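Long-range contacts in glycine betaine/carnitine/choline ABC transporter (Staphylococcus aureus subsp. aureus Mu50, PDB 3O66), which probably serves as the substrate-binding component of an ABC importer, capturing compatible solutes such as glycine betaine, carnitine or choline: residues S66-N71 against Y110-T115; A117-K122 against L207-D212; D135-S140 against Y166-G171; G179-A184 against D191-Y196. One frame throughout, in Å; residues are numbered along the deposited sequence. Where two conformers were deposited one is given.

Contact 1. Residues S66-N71 against Y110-T115; sequences SGVRYN and YGFANT
Where the chain leaves one lobe of this periplasmic-binding-protein fold for the other, the crossover segment 110-115 passes beside strand 68-70 of the first lobe's sheet. Two aromatic residues of the crossover, Y110 and F112, both touch V68, F112 also reaches Y70, and N114 lies against Y70 farther on. Y110 has CG anti to its carbonyl carbon (chi1 -71°), which sends the ring back toward the corner at G67. There its hydroxyl OH donates to G67 O at 2.6 Å, the donor lying in the carbonyl plane; G67 O is also in the plane of the Y110 ring, at its edge. V68 turns CG2 anti to its backbone N and brings that methyl near both rings: it meets the edge of Y110 at CE2, 4.3 Å away, and comes to 4.2 Å from F112 CZ, crossing F112 at about a right angle. F112 has taken the crowded first torsion (chi1 67°), and its CE1 lies near the plane of the Y70 ring, 4.4 Å from Y70 CE1. Helix 19-35 packs on both crossover rings, through I24 among others. The tightest side-chain meeting is at the far end, where N114 CB comes within 3.5 Å of Y70 CE1. The amide of N114 stands almost perpendicular to that ring, the planes 85° apart. A bound acetate, probably from the crystallisation liquor, lies about 3 Å from the N114 side chain. N114 ND2 and Y70 OH do not bond each other; both are hydrogen-bonded to a single carboxylate oxygen, OE2 of E20.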
loop_
_atom_site.group_PDB
_atom_site.type_symbol
_atom_site.label_atom_id
_atom_site.label_comp_id
_atom_site.label_asym_id
_atom_site.label_seq_id
_atom_site.Cartn_x
_atom_site.Cartn_y
_atom_site.Cartn_z
ATOM N N SER A 66 -3.695 -13.221 3.389
ATOM C CA SER A 66 -3.367 -12.246 2.345
ATOM C C SER A 66 -2.117 -11.489 2.796
ATOM O O SER A 66 -2.101 -10.930 3.898
ATOM C CB SER A 66 -4.518 -11.263 2.136
ATOM O OG SER A 66 -5.647 -11.903 1.533
ATOM N N GLY A 67 -1.082 -11.441 1.949
ATOM C CA GLY A 67 0.172 -10.783 2.344
ATOM C C GLY A 67 -0.072 -9.311 2.653
ATOM O O GLY A 67 0.390 -8.785 3.682
ATOM N N VAL A 68 -0.827 -8.645 1.780
ATOM C CA VAL A 68 -1.097 -7.216 1.951
ATOM C C VAL A 68 -2.505 -6.886 1.465
ATOM O O VAL A 68 -2.936 -7.331 0.392
ATOM C CB VAL A 68 0.006 -6.296 1.287
ATOM C CG1 VAL A 68 -0.008 -6.431 -0.197
ATOM C CG2 VAL A 68 -0.167 -4.836 1.709
ATOM N N ARG A 69 -3.222 -6.171 2.328
ATOM C CA ARG A 69 -4.528 -5.659 2.058
ATOM C C ARG A 69 -4.507 -4.219 2.495
ATOM O O ARG A 69 -3.756 -3.858 3.400
ATOM C CB ARG A 69 -5.572 -6.496 2.861
ATOM C CG ARG A 69 -5.594 -8.005 2.405
ATOM C CD ARG A 69 -6.313 -8.225 1.041
ATOM N NE ARG A 69 -7.773 -8.055 1.190
ATOM C CZ ARG A 69 -8.621 -9.002 1.620
ATOM N NH1 ARG A 69 -8.201 -10.231 1.904
ATOM N NH2 ARG A 69 -9.918 -8.725 1.756
ATOM N N TYR A 70 -5.337 -3.385 1.876
ATOM C CA TYR A 70 -5.330 -1.972 2.211
ATOM C C TYR A 70 -6.662 -1.604 2.817
ATOM O O TYR A 70 -7.683 -1.908 2.205
ATOM C CB TYR A 70 -5.049 -1.157 0.962
ATOM C CG TYR A 70 -3.815 -1.679 0.278
ATOM C CD1 TYR A 70 -2.559 -1.193 0.626
ATOM C CD2 TYR A 70 -3.906 -2.676 -0.704
ATOM C CE1 TYR A 70 -1.425 -1.667 0.021
ATOM C CE2 TYR A 70 -2.756 -3.177 -1.338
ATOM C CZ TYR A 70 -1.515 -2.659 -0.958
ATOM O OH TYR A 70 -0.362 -3.119 -1.541
ATOM N N ASN A 71 -6.659 -0.959 3.994
ATOM C CA ASN A 71 -7.940 -0.834 4.731
ATOM C C ASN A 71 -9.056 -0.070 4.001
ATOM O O ASN A 71 -10.195 -0.523 3.990
ATOM C CB ASN A 71 -7.786 -0.432 6.206
ATOM C CG ASN A 71 -7.156 0.956 6.412
ATOM O OD1 ASN A 71 -6.776 1.678 5.460
ATOM N ND2 ASN A 71 -7.024 1.322 7.687
ATOM N N TYR A 110 1.397 -2.706 8.736
ATOM C CA TYR A 110 2.854 -2.796 8.530
ATOM C C TYR A 110 3.603 -1.482 8.840
ATOM O O TYR A 110 4.788 -1.506 9.184
ATOM C CB TYR A 110 3.139 -3.187 7.094
ATOM C CG TYR A 110 2.775 -4.615 6.778
ATOM C CD1 TYR A 110 3.351 -5.668 7.489
ATOM C CD2 TYR A 110 1.872 -4.904 5.746
ATOM C CE1 TYR A 110 3.032 -6.972 7.188
ATOM C CE2 TYR A 110 1.519 -6.207 5.428
ATOM C CZ TYR A 110 2.104 -7.235 6.156
ATOM O OH TYR A 110 1.783 -8.515 5.844
ATOM N N GLY A 111 2.914 -0.354 8.656
ATOM C CA GLY A 111 3.482 0.965 8.961
ATOM C C GLY A 111 3.496 1.888 7.754
ATOM O O GLY A 111 3.894 3.050 7.857
ATOM N N PHE A 112 3.026 1.388 6.611
ATOM C CA PHE A 112 2.889 2.225 5.424
ATOM C C PHE A 112 1.430 2.279 4.918
ATOM O O PHE A 112 0.607 1.437 5.267
ATOM C CB PHE A 112 3.838 1.749 4.292
ATOM C CG PHE A 112 3.492 0.383 3.698
ATOM C CD1 PHE A 112 2.691 0.285 2.551
ATOM C CD2 PHE A 112 4.005 -0.791 4.253
ATOM C CE1 PHE A 112 2.394 -0.944 1.980
ATOM C CE2 PHE A 112 3.708 -2.047 3.700
ATOM C CZ PHE A 112 2.912 -2.132 2.549
ATOM N N ALA A 113 1.152 3.307 4.111
ATOM C CA ALA A 113 -0.077 3.438 3.324
ATOM C C ALA A 113 0.265 3.555 1.828
ATOM O O ALA A 113 1.240 4.234 1.454
ATOM C CB ALA A 113 -0.875 4.640 3.791
ATOM N N ASN A 114 -0.518 2.860 1.001
ATOM C CA ASN A 114 -0.400 2.886 -0.449
ATOM C C ASN A 114 -1.650 3.559 -1.003
ATOM O O ASN A 114 -2.709 2.920 -1.154
ATOM C CB ASN A 114 -0.243 1.463 -0.997
ATOM C CG ASN A 114 0.125 1.445 -2.473
ATOM O OD1 ASN A 114 0.057 2.475 -3.159
ATOM N ND2 ASN A 114 0.509 0.280 -2.970
ATOM N N THR A 115 -1.523 4.869 -1.198
ATOM C CA THR A 115 -2.628 5.714 -1.576
ATOM C C THR A 115 -2.249 6.608 -2.756
ATOM O O THR A 115 -1.069 6.802 -3.049
ATOM C CB THR A 115 -3.070 6.609 -0.388
ATOM O OG1 THR A 115 -4.116 7.492 -0.829
ATOM C CG2 THR A 115 -1.877 7.445 0.176
#

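Contact 2. Residues A117-K122 against L207-D212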
loop_
_atom_site.group_PDB
_atom_site.type_symbol
_atom_site.label_atom_id
_atom_site.label_comp_id
_atom_site.label_asym_id
_atom_site.label_seq_id
_atom_site.Cartn_x
_atom_site.Cartn_y
_atom_site.Cartn_z
ATOM N N ALA A 117 -1.477 10.048 -4.005
ATOM C CA ALA A 117 -0.852 11.152 -3.323
ATOM C C ALA A 117 -0.243 12.064 -4.356
ATOM O O ALA A 117 0.304 11.599 -5.359
ATOM C CB ALA A 117 0.260 10.634 -2.362
ATOM N N PHE A 118 -0.295 13.361 -4.084
ATOM C CA PHE A 118 0.345 14.359 -4.913
ATOM C C PHE A 118 1.806 14.391 -4.584
ATOM O O PHE A 118 2.190 14.298 -3.416
ATOM C CB PHE A 118 -0.269 15.749 -4.702
ATOM C CG PHE A 118 -1.684 15.841 -5.194
ATOM C CD1 PHE A 118 -1.942 16.100 -6.534
ATOM C CD2 PHE A 118 -2.747 15.554 -4.343
ATOM C CE1 PHE A 118 -3.258 16.150 -7.008
ATOM C CE2 PHE A 118 -4.077 15.582 -4.812
ATOM C CZ PHE A 118 -4.319 15.872 -6.145
HETATM N N MSE A 119 2.627 14.538 -5.615
HETATM C CA MSE A 119 4.075 14.472 -5.436
HETATM C C MSE A 119 4.788 15.345 -6.442
HETATM O O MSE A 119 4.252 15.636 -7.539
HETATM C CB MSE A 119 4.603 13.038 -5.459
HETATM C CG MSE A 119 4.255 12.293 -6.760
HETATM SE SE MSE A 119 4.734 10.404 -6.672
HETATM C CE MSE A 119 3.381 9.868 -5.362
ATOM N N VAL A 120 5.971 15.796 -6.030
ATOM C CA VAL A 120 6.780 16.744 -6.804
ATOM C C VAL A 120 8.236 16.335 -6.737
ATOM O O VAL A 120 8.598 15.466 -5.917
ATOM C CB VAL A 120 6.610 18.198 -6.295
ATOM C CG1 VAL A 120 5.160 18.626 -6.415
ATOM C CG2 VAL A 120 7.187 18.404 -4.822
ATOM N N THR A 121 9.089 16.951 -7.546
ATOM C CA THR A 121 10.529 16.720 -7.397
ATOM C C THR A 121 11.061 17.485 -6.167
ATOM O O THR A 121 10.425 18.441 -5.696
ATOM C CB THR A 121 11.337 17.238 -8.579
ATOM O OG1 THR A 121 11.149 18.669 -8.675
ATOM C CG2 THR A 121 10.960 16.510 -9.935
ATOM N N LYS A 122 12.256 17.124 -5.713
ATOM C CA LYS A 122 12.923 17.880 -4.647
ATOM C C LYS A 122 13.196 19.333 -5.036
ATOM O O LYS A 122 13.063 20.224 -4.203
ATOM C CB LYS A 122 14.198 17.177 -4.174
ATOM C CG LYS A 122 15.320 17.114 -5.201
ATOM C CD LYS A 122 16.629 16.664 -4.558
ATOM C CE LYS A 122 17.578 16.099 -5.606
ATOM N NZ LYS A 122 16.834 15.174 -6.507
ATOM N N LEU A 207 11.704 11.771 -4.954
ATOM C CA LEU A 207 10.507 12.627 -5.096
ATOM C C LEU A 207 9.958 12.979 -3.705
ATOM O O LEU A 207 10.239 12.271 -2.731
ATOM C CB LEU A 207 9.447 11.911 -5.928
ATOM C CG LEU A 207 9.802 11.458 -7.359
ATOM C CD1 LEU A 207 8.633 10.694 -7.999
ATOM C CD2 LEU A 207 10.181 12.666 -8.235
ATOM N N LYS A 208 9.230 14.090 -3.611
ATOM C CA LYS A 208 8.649 14.569 -2.367
ATOM C C LYS A 208 7.142 14.323 -2.407
ATOM O O LYS A 208 6.427 14.870 -3.243
ATOM C CB LYS A 208 8.946 16.070 -2.175
ATOM C CG LYS A 208 8.119 16.738 -1.032
ATOM C CD LYS A 208 8.760 16.517 0.351
ATOM C CE LYS A 208 7.835 17.069 1.462
ATOM N NZ LYS A 208 8.331 16.581 2.757
ATOM N N VAL A 209 6.658 13.467 -1.525
ATOM C CA VAL A 209 5.209 13.175 -1.464
ATOM C C VAL A 209 4.589 14.186 -0.533
ATOM O O VAL A 209 5.110 14.383 0.580
ATOM C CB VAL A 209 4.984 11.768 -0.955
ATOM C CG1 VAL A 209 3.442 11.457 -0.866
ATOM C CG2 VAL A 209 5.739 10.776 -1.872
ATOM N N LEU A 210 3.500 14.832 -0.965
ATOM C CA LEU A 210 2.855 15.875 -0.163
ATOM C C LEU A 210 1.787 15.301 0.766
ATOM O O LEU A 210 1.098 14.347 0.404
ATOM C CB LEU A 210 2.237 16.948 -1.084
ATOM C CG LEU A 210 3.236 17.671 -2.023
ATOM C CD1 LEU A 210 2.478 18.655 -2.906
ATOM C CD2 LEU A 210 4.290 18.414 -1.192
ATOM N N LYS A 211 1.668 15.874 1.967
ATOM C CA LYS A 211 0.667 15.425 2.932
ATOM C C LYS A 211 -0.720 15.891 2.498
ATOM O O LYS A 211 -0.900 17.055 2.111
ATOM C CB LYS A 211 0.996 15.934 4.357
ATOM C CG LYS A 211 2.233 15.262 4.952
ATOM C CD LYS A 211 2.591 15.739 6.370
ATOM C CE LYS A 211 3.019 17.204 6.405
ATOM N NZ LYS A 211 3.461 17.631 7.786
ATOM N N ASP A 212 -1.673 14.963 2.509
ATOM C CA ASP A 212 -3.101 15.243 2.205
ATOM C C ASP A 212 -3.734 15.836 3.485
ATOM O O ASP A 212 -4.415 15.144 4.263
ATOM C CB ASP A 212 -3.750 13.923 1.765
ATOM C CG ASP A 212 -5.250 14.018 1.468
ATOM O OD1 ASP A 212 -5.855 15.117 1.256
ATOM O OD2 ASP A 212 -5.839 12.912 1.429
HETATM O O HOH W 1 -1.357 13.775 -1.214
#
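L207 comes first, with CG anti to its carbonyl carbon, and splits its two methyls: CD1 reaches the selenium of the selenomethionine M119, 4.1 Å from SE, while CD2 lies against T121. K208 pairs with V120 through both its N-H and its C=O, the antiparallel hydrogen-bonded pair. K208 N donates to V120 O at 2.8 Å, nearly along the C=O axis, and V120 N returns a bond to K208 O at 3.0 Å. The two side chains lie alongside each other, pointing the same way, with V120 CG2 3.9 Å from K208 CB; the lysine then bends at chi2 and carries NZ off to a salt bridge with E131. V209 faces M119 as the non-hydrogen-bonded pair, on the face where M119 also meets helix 181-186. Its CG1, anti to the backbone N, packs on A117 CB at 3.6 Å. L210 N makes the third backbone bond, to F118 O at 2.8 Å and almost straight (171°), and its CD1 comes near V120 CG1. Past this point the chains diverge, and a water spans the gap, accepting from F118 N and donating to L210 O. D212 bonds Y166. The result is a short antiparallel edge strand beside 116-120, the first strand after the chain passes between the lobes, completing the five-stranded second-lobe sheet in the strand order of type II periplasmic binding proteins.

Contact 3. Residues D135-S140 against Y166-G171; sequences DLAKHS and YGFDFG
S140 and the F168 and F170 rings form the tight side of this contact. The serine takes the crowded first torsion (chi1 65°), aiming OG at the backbone, where it donates to D169 O at 2.7 Å from well above the carbonyl plane; the same OG is 3.2 Å from F168 CD1. A137 CA lies over one face of F168, offset toward the rim and 3.9 Å from the ring centroid, while L136 CB meets CZ of that ring. The carbonyl of S140 is used too: G171 N reaches S140 O at 3.0 Å, a bent bond (140°). S140 CB sits over one face of the F170 ring as a CH-pi contact, 4.2 Å from the centroid, and L136 CD1 touches that ring's edge, near CZ. Both loops feed the sheet of the second lobe: 135-140 leads toward strand 144-148, while the loop 166-171 closes the beta-alpha-beta crossover from that strand through helix 159-166 to its parallel neighbour 172-176. On the loose side, D135, K138 and H139 make no contact across. The exposed D169 starts its side chain away from 135-140, and the side chain packs on Y159 and K163 of helix 159-166.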
loop_
_atom_site.group_PDB
_atom_site.type_symbol
_atom_site.label_atom_id
_atom_site.label_comp_id
_atom_site.label_asym_id
_atom_site.label_seq_id
_atom_site.Cartn_x
_atom_site.Cartn_y
_atom_site.Cartn_z
ATOM N N ASP A 135 -0.214 23.570 0.296
ATOM C CA ASP A 135 0.924 24.432 -0.085
ATOM C C ASP A 135 0.958 24.738 -1.593
ATOM O O ASP A 135 1.551 25.732 -2.033
ATOM C CB ASP A 135 2.243 23.826 0.374
ATOM C CG ASP A 135 2.403 23.837 1.876
ATOM O OD1 ASP A 135 1.810 24.703 2.552
ATOM O OD2 ASP A 135 3.140 22.975 2.397
ATOM N N LEU A 136 0.296 23.909 -2.391
ATOM C CA LEU A 136 0.198 24.161 -3.829
ATOM C C LEU A 136 -0.711 25.341 -4.202
ATOM O O LEU A 136 -0.585 25.878 -5.313
ATOM C CB LEU A 136 -0.311 22.916 -4.556
ATOM C CG LEU A 136 0.577 21.677 -4.519
ATOM C CD1 LEU A 136 -0.199 20.458 -5.012
ATOM C CD2 LEU A 136 1.837 21.886 -5.350
ATOM N N ALA A 137 -1.620 25.731 -3.300
ATOM C CA ALA A 137 -2.693 26.688 -3.627
ATOM C C ALA A 137 -2.227 27.934 -4.385
ATOM O O ALA A 137 -2.827 28.285 -5.405
ATOM C CB ALA A 137 -3.477 27.094 -2.396
ATOM N N LYS A 138 -1.176 28.599 -3.894
ATOM C CA LYS A 138 -0.736 29.894 -4.483
ATOM C C LYS A 138 -0.176 29.728 -5.896
ATOM O O LYS A 138 -0.116 30.692 -6.669
ATOM C CB LYS A 138 0.383 30.532 -3.661
ATOM C CG LYS A 138 -0.007 31.289 -2.423
ATOM C CD LYS A 138 1.271 31.901 -1.818
ATOM C CE LYS A 138 1.097 32.245 -0.358
ATOM N NZ LYS A 138 0.324 33.494 -0.237
ATOM N N HIS A 139 0.259 28.515 -6.209
ATOM C CA HIS A 139 1.146 28.280 -7.345
ATOM C C HIS A 139 0.521 27.441 -8.433
ATOM O O HIS A 139 1.067 27.350 -9.545
ATOM C CB HIS A 139 2.414 27.567 -6.863
ATOM C CG HIS A 139 3.066 28.242 -5.697
ATOM N ND1 HIS A 139 3.590 29.513 -5.777
ATOM C CD2 HIS A 139 3.260 27.833 -4.419
ATOM C CE1 HIS A 139 4.083 29.861 -4.600
ATOM N NE2 HIS A 139 3.892 28.860 -3.757
ATOM N N SER A 140 -0.598 26.798 -8.097
ATOM C CA SER A 140 -1.144 25.725 -8.941
ATOM C C SER A 140 -1.528 26.215 -10.351
ATOM O O SER A 140 -1.393 25.473 -11.326
ATOM C CB SER A 140 -2.297 25.011 -8.211
ATOM O OG SER A 140 -3.403 25.888 -8.014
ATOM N N TYR A 166 -10.169 21.251 -2.087
ATOM C CA TYR A 166 -8.936 21.980 -1.849
ATOM C C TYR A 166 -8.986 23.465 -2.242
ATOM O O TYR A 166 -8.245 24.268 -1.689
ATOM C CB TYR A 166 -7.748 21.238 -2.450
ATOM C CG TYR A 166 -7.127 20.252 -1.470
ATOM C CD1 TYR A 166 -6.221 20.697 -0.500
ATOM C CD2 TYR A 166 -7.471 18.900 -1.487
ATOM C CE1 TYR A 166 -5.650 19.827 0.419
ATOM C CE2 TYR A 166 -6.887 17.980 -0.552
ATOM C CZ TYR A 166 -5.988 18.473 0.392
ATOM O OH TYR A 166 -5.386 17.650 1.313
ATOM N N GLY A 167 -9.871 23.831 -3.163
ATOM C CA GLY A 167 -10.101 25.249 -3.469
ATOM C C GLY A 167 -9.121 25.863 -4.454
ATOM O O GLY A 167 -8.943 27.084 -4.482
ATOM N N PHE A 168 -8.489 25.026 -5.274
ATOM C CA PHE A 168 -7.615 25.516 -6.341
ATOM C C PHE A 168 -7.566 24.554 -7.539
ATOM O O PHE A 168 -8.043 23.416 -7.455
ATOM C CB PHE A 168 -6.209 25.842 -5.810
ATOM C CG PHE A 168 -5.473 24.660 -5.224
ATOM C CD1 PHE A 168 -4.773 23.776 -6.050
ATOM C CD2 PHE A 168 -5.450 24.452 -3.848
ATOM C CE1 PHE A 168 -4.086 22.689 -5.515
ATOM C CE2 PHE A 168 -4.744 23.359 -3.292
ATOM C CZ PHE A 168 -4.082 22.473 -4.125
ATOM N N ASP A 169 -7.031 25.029 -8.660
ATOM C CA ASP A 169 -6.878 24.157 -9.812
ATOM C C ASP A 169 -5.569 24.389 -10.549
ATOM O O ASP A 169 -4.802 25.298 -10.217
ATOM C CB ASP A 169 -8.136 24.149 -10.715
ATOM C CG ASP A 169 -8.202 25.305 -11.698
ATOM O OD1 ASP A 169 -7.546 26.347 -11.493
ATOM O OD2 ASP A 169 -8.954 25.159 -12.702
ATOM N N PHE A 170 -5.293 23.532 -11.509
ATOM C CA PHE A 170 -4.006 23.550 -12.141
ATOM C C PHE A 170 -4.029 24.248 -13.478
ATOM O O PHE A 170 -5.051 24.263 -14.168
ATOM C CB PHE A 170 -3.470 22.129 -12.239
ATOM C CG PHE A 170 -2.981 21.596 -10.928
ATOM C CD1 PHE A 170 -1.648 21.784 -10.543
ATOM C CD2 PHE A 170 -3.850 20.953 -10.056
ATOM C CE1 PHE A 170 -1.195 21.311 -9.326
ATOM C CE2 PHE A 170 -3.403 20.482 -8.837
ATOM C CZ PHE A 170 -2.084 20.654 -8.474
ATOM N N GLY A 171 -2.889 24.828 -13.851
ATOM C CA GLY A 171 -2.777 25.561 -15.116
ATOM C C GLY A 171 -2.982 24.642 -16.300
ATOM O O GLY A 171 -3.636 25.017 -17.271
#

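Contact 4. Residues G179-A184 against D191-Y196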
loop_
_atom_site.group_PDB
_atom_site.type_symbol
_atom_site.label_atom_id
_atom_site.label_comp_id
_atom_site.label_asym_id
_atom_site.label_seq_id
_atom_site.Cartn_x
_atom_site.Cartn_y
_atom_site.Cartn_z
ATOM N N GLY A 179 1.378 4.683 -14.260
ATOM C CA GLY A 179 2.735 4.108 -14.305
ATOM C C GLY A 179 3.800 5.050 -14.857
ATOM O O GLY A 179 4.975 4.927 -14.508
ATOM N N LEU A 180 3.374 5.993 -15.694
ATOM C CA LEU A 180 4.263 6.939 -16.367
ATOM C C LEU A 180 4.436 8.331 -15.708
ATOM O O LEU A 180 5.275 9.118 -16.171
ATOM C CB LEU A 180 3.846 7.107 -17.829
ATOM C CG LEU A 180 3.879 5.843 -18.698
ATOM C CD1 LEU A 180 3.676 6.207 -20.184
ATOM C CD2 LEU A 180 5.193 5.107 -18.495
ATOM N N VAL A 181 3.687 8.627 -14.638
ATOM C CA VAL A 181 3.747 9.951 -13.994
ATOM C C VAL A 181 5.083 10.219 -13.291
ATOM O O VAL A 181 5.521 11.378 -13.237
ATOM C CB VAL A 181 2.524 10.243 -13.024
ATOM C CG1 VAL A 181 1.206 10.059 -13.761
ATOM C CG2 VAL A 181 2.597 9.415 -11.724
ATOM N N TYR A 182 5.748 9.159 -12.798
ATOM C CA TYR A 182 7.019 9.308 -12.059
ATOM C C TYR A 182 8.123 9.802 -12.968
ATOM O O TYR A 182 8.815 10.768 -12.623
ATOM C CB TYR A 182 7.431 8.021 -11.331
ATOM C CG TYR A 182 6.242 7.416 -10.641
ATOM C CD1 TYR A 182 5.764 7.948 -9.426
ATOM C CD2 TYR A 182 5.548 6.361 -11.247
ATOM C CE1 TYR A 182 4.640 7.418 -8.812
ATOM C CE2 TYR A 182 4.426 5.811 -10.640
ATOM C CZ TYR A 182 3.969 6.334 -9.441
ATOM O OH TYR A 182 2.828 5.747 -8.916
ATOM N N ASP A 183 8.266 9.176 -14.128
ATOM C CA ASP A 183 9.263 9.616 -15.098
ATOM C C ASP A 183 8.907 10.970 -15.729
ATOM O O ASP A 183 9.792 11.781 -16.000
ATOM C CB ASP A 183 9.476 8.537 -16.154
ATOM C CG ASP A 183 10.144 7.303 -15.587
ATOM O OD1 ASP A 183 11.160 7.439 -14.882
ATOM O OD2 ASP A 183 9.652 6.188 -15.829
ATOM N N ALA A 184 7.613 11.227 -15.938
ATOM C CA ALA A 184 7.172 12.522 -16.472
ATOM C C ALA A 184 7.505 13.663 -15.485
ATOM O O ALA A 184 7.891 14.779 -15.869
ATOM C CB ALA A 184 5.665 12.468 -16.790
ATOM N N ASP A 191 4.927 19.228 -13.300
ATOM C CA ASP A 191 5.390 19.855 -12.069
ATOM C C ASP A 191 4.871 19.102 -10.852
ATOM O O ASP A 191 5.517 19.092 -9.796
ATOM C CB ASP A 191 4.934 21.305 -12.029
ATOM C CG ASP A 191 5.459 22.113 -13.220
ATOM O OD1 ASP A 191 6.701 22.142 -13.441
ATOM O OD2 ASP A 191 4.628 22.686 -13.953
ATOM N N VAL A 192 3.696 18.498 -11.010
ATOM C CA VAL A 192 3.006 17.756 -9.944
ATOM C C VAL A 192 2.360 16.499 -10.563
ATOM O O VAL A 192 1.805 16.552 -11.695
ATOM C CB VAL A 192 1.897 18.639 -9.284
ATOM C CG1 VAL A 192 1.225 17.898 -8.116
ATOM C CG2 VAL A 192 2.454 19.956 -8.795
ATOM N N ALA A 193 2.414 15.376 -9.832
ATOM C CA ALA A 193 1.815 14.129 -10.270
ATOM C C ALA A 193 0.938 13.612 -9.138
ATOM O O ALA A 193 1.274 13.792 -7.944
ATOM C CB ALA A 193 2.904 13.090 -10.608
ATOM N N LEU A 194 -0.195 13.025 -9.497
ATOM C CA LEU A 194 -0.951 12.225 -8.540
ATOM C C LEU A 194 -0.529 10.768 -8.760
ATOM O O LEU A 194 -0.955 10.116 -9.729
ATOM C CB LEU A 194 -2.446 12.400 -8.776
ATOM C CG LEU A 194 -3.331 11.676 -7.738
ATOM C CD1 LEU A 194 -3.144 12.243 -6.289
ATOM C CD2 LEU A 194 -4.738 11.817 -8.207
ATOM N N GLY A 195 0.315 10.256 -7.882
ATOM C CA GLY A 195 0.973 8.926 -8.077
ATOM C C GLY A 195 0.566 8.025 -6.937
ATOM O O GLY A 195 -0.250 8.420 -6.122
ATOM N N TYR A 196 1.087 6.805 -6.880
ATOM C CA TYR A 196 0.890 5.967 -5.706
ATOM C C TYR A 196 2.024 6.216 -4.714
ATOM O O TYR A 196 3.199 6.313 -5.114
ATOM C CB TYR A 196 0.911 4.499 -6.113
ATOM C CG TYR A 196 -0.390 3.996 -6.665
ATOM C CD1 TYR A 196 -1.515 3.851 -5.830
ATOM C CD2 TYR A 196 -0.511 3.644 -8.007
ATOM C CE1 TYR A 196 -2.728 3.366 -6.329
ATOM C CE2 TYR A 196 -1.712 3.150 -8.512
ATOM C CZ TYR A 196 -2.811 3.027 -7.679
ATOM O OH TYR A 196 -3.989 2.542 -8.192
#
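Y182 holds CG anti to its carbonyl carbon with chi1 narrowed to -44°, and chi2 of -78° turns the ring so that its hydroxyl drops from the start of helix 181-186 onto the end of strand 192-196. One residue earlier, V181 has chi1 of -55°, which puts CG1 anti to the carbonyl carbon and CG2 in the crowded slot. That branch serves two purposes: CG2 sits 3.9 Å above the centre of the Y182 ring, packing against one face, and also rests 4.0 Å from G195 CA. V181 CB meets A193 CB at 3.8 Å, so the helix touches the strand at alternate residues, A193 and G195, while L194 points to the far side of the sheet. G195 has no side chain, and Y182 CE1 comes to 4.0 Å from G195 CA, so close that a CB on G195 would clash with it. The helix belongs to the connection that takes the chain from strand 172-176 to strand 192-196, the alpha/beta layering of this lobe. Strand 116-120 supplies M119 to the same helix face, packing on Y182. The exposed Y196 ring reaches N114 and Y116 beside a bound acetate, probably a crystallisation component. The one polar link is Y196 N to Y182 OH, 2.9 Å long and nearly straight, the N-H arriving in the plane of the tyrosine ring. Because the phenol oxygen acts here as acceptor, the bond satisfies the last strand amide and probably helps fix the backbone from which the Y196 ring projects.

In the fold
Contacts 2 and 4 share one sheet, their centres about 10 Å apart: strand 116-120 pairs with 192-196, where M119 N lies 2.8 Å from A193 O, as well as with 208-209. Contact 3 sits at the outer end of this lobe, about 14 Å from contact 2 between centres, and its L136 and F170 both pack on V192 of contact 4. Contact 1 joins the other lobe's sheet to the passage between the lobes, which continues into contact 2. It touches contact 4 at N114 OD1, 3.4 Å from Y196 CD1. Both side chains lie about 3 Å from the bound acetate and about 4 Å from the triethylene glycol, which may mark the ligand cleft between the lobes.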